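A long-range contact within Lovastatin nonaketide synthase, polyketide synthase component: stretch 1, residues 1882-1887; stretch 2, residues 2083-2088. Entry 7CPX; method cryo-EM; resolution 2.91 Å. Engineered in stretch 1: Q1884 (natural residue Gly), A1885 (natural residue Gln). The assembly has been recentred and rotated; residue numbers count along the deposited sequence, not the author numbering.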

# COMPACT_ATOMS: atom_id res chain seq x y z
N ARG A 1882 14.88 0.85 43.86
CA ARG A 1882 16.33 0.72 43.90
C ARG A 1882 16.87 1.34 45.18
O ARG A 1882 16.40 2.39 45.63
CB ARG A 1882 16.96 1.39 42.68
CG ARG A 1882 18.45 1.15 42.52
CD ARG A 1882 19.00 1.95 41.35
NE ARG A 1882 20.42 1.70 41.14
CZ ARG A 1882 21.17 2.33 40.24
NH1 ARG A 1882 20.66 3.26 39.46
NH2 ARG A 1882 22.45 2.02 40.13
N VAL A 1883 17.86 0.68 45.78
CA VAL A 1883 18.39 1.07 47.08
C VAL A 1883 19.91 1.17 46.97
O VAL A 1883 20.60 0.15 46.93
CB VAL A 1883 17.99 0.08 48.18
CG1 VAL A 1883 18.79 0.32 49.44
CG2 VAL A 1883 16.50 0.19 48.46
N GLN A 1884 20.41 2.40 46.92
CA GLN A 1884 21.85 2.70 46.92
C GLN A 1884 22.63 1.68 46.10
O GLN A 1884 23.66 1.15 46.53
CB GLN A 1884 22.38 2.78 48.35
CG GLN A 1884 22.17 1.52 49.18
CD GLN A 1884 23.24 1.33 50.23
OE1 GLN A 1884 22.96 1.35 51.43
NE2 GLN A 1884 24.48 1.14 49.79
N ALA A 1885 22.13 1.40 44.90
CA ALA A 1885 22.82 0.52 43.96
C ALA A 1885 22.96 -0.91 44.47
O ALA A 1885 23.60 -1.74 43.82
CB ALA A 1885 24.21 1.09 43.63
N LEU A 1886 22.36 -1.21 45.63
CA LEU A 1886 22.39 -2.57 46.13
C LEU A 1886 21.45 -3.48 45.34
O LEU A 1886 21.69 -4.69 45.25
CB LEU A 1886 22.01 -2.60 47.61
CG LEU A 1886 23.03 -2.02 48.59
CD1 LEU A 1886 22.43 -1.93 49.98
CD2 LEU A 1886 24.31 -2.84 48.61
N GLY A 1887 20.40 -2.92 44.78
CA GLY A 1887 19.41 -3.68 44.05
C GLY A 1887 18.05 -3.05 44.23
O GLY A 1887 17.93 -1.94 44.74
N LEU A 2083 23.25 -3.94 54.25
CA LEU A 2083 22.71 -2.59 54.27
C LEU A 2083 23.00 -1.91 55.61
O LEU A 2083 22.67 -2.46 56.66
CB LEU A 2083 21.20 -2.62 54.02
CG LEU A 2083 20.52 -1.25 53.93
CD1 LEU A 2083 20.88 -0.54 52.64
CD2 LEU A 2083 19.01 -1.40 54.06
N PRO A 2084 23.62 -0.73 55.58
CA PRO A 2084 23.85 -0.01 56.84
C PRO A 2084 22.54 0.32 57.53
O PRO A 2084 21.53 0.64 56.89
CB PRO A 2084 24.59 1.26 56.39
CG PRO A 2084 25.15 0.94 55.06
CD PRO A 2084 24.18 -0.01 54.43
N ALA A 2085 22.55 0.25 58.86
CA ALA A 2085 21.39 0.70 59.63
C ALA A 2085 21.17 2.19 59.45
O ALA A 2085 20.03 2.66 59.50
CB ALA A 2085 21.57 0.35 61.11
N ALA A 2086 22.25 2.94 59.24
CA ALA A 2086 22.12 4.36 58.97
C ALA A 2086 21.22 4.61 57.77
O ALA A 2086 20.56 5.65 57.71
CB ALA A 2086 23.50 4.98 58.72
N TYR A 2087 21.15 3.67 56.83
CA TYR A 2087 20.29 3.85 55.67
C TYR A 2087 18.84 4.03 56.10
O TYR A 2087 18.23 5.07 55.84
CB TYR A 2087 20.42 2.66 54.71
CG TYR A 2087 19.56 2.82 53.48
CD1 TYR A 2087 20.03 3.50 52.37
CD2 TYR A 2087 18.27 2.30 53.44
CE1 TYR A 2087 19.24 3.65 51.24
CE2 TYR A 2087 17.48 2.45 52.32
CZ TYR A 2087 17.97 3.12 51.23
OH TYR A 2087 17.18 3.27 50.11
N TRP A 2088 18.25 3.01 56.74
CA TRP A 2088 16.85 3.14 57.12
C TRP A 2088 16.67 4.18 58.22
O TRP A 2088 15.59 4.78 58.32
CB TRP A 2088 16.22 1.81 57.55
CG TRP A 2088 17.13 0.64 57.80
CD1 TRP A 2088 17.72 -0.15 56.85
CD2 TRP A 2088 17.52 0.11 59.07
NE1 TRP A 2088 18.46 -1.14 57.46
CE2 TRP A 2088 18.35 -1.00 58.82
CE3 TRP A 2088 17.24 0.46 60.39
CZ2 TRP A 2088 18.92 -1.76 59.84
CZ3 TRP A 2088 17.81 -0.29 61.41
CH2 TRP A 2088 18.63 -1.38 61.13

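R1882 opens stretch 1 in a strand that begins earlier in the chain. Its CA-to-CB bond points away from stretch 2, and its extended side chain makes no contact there.

V1883 turns the other way. Its CA-to-CB bond points toward stretch 2, and its side chain is buried. CG1 lies 3.4 Å from CZ of Y2087, approaching the ring obliquely. The same CG1 is 3.9 Å from CD1 of L2083, so this one methyl touches both residues. Both contacts are apolar.

Q1884 is engineered; the natural residue is Gly. Its phi and psi of 38° and 47° lie in the left-handed region. The CA-to-CB bond points toward stretch 2, and the side chain has chi1 p and chi2 t. OE1 comes within 3.1 Å of L2083 CD1, 3.5 Å of P2084 CD and 3.8 Å of Y2087 CD1. All three are carbon atoms, so the amide oxygen packs here without a hydrogen bond. No hydrogen bond joins the two stretches anywhere.

A1885 is also engineered, from Gln, and is out of reach of stretch 2. It too has a positive phi, 64°, as the chain turns back.

L1886 returns to the contact. Its CD1 is 3.4 Å from CD1 of L2083, a close apolar approach. L2083 CD1 is thus touched by V1883, Q1884 and L1886. The CA-to-CB bond of L2083 points sideways, but the end of its side chain comes nearer.

G1887 makes no contact across. At its phi and psi of 147° and -169°, a CB would be jammed against the carbonyl O of L1886.

Backbone bonds brace the turn: L1886 N donates to V1883 O at 2.6 Å, and V1883 N to G1887 O at 2.8 Å. In stretch 2, Y2087 N donates to P2084 O at 3.1 Å. The contact is small, burying 226 Å² over both sides.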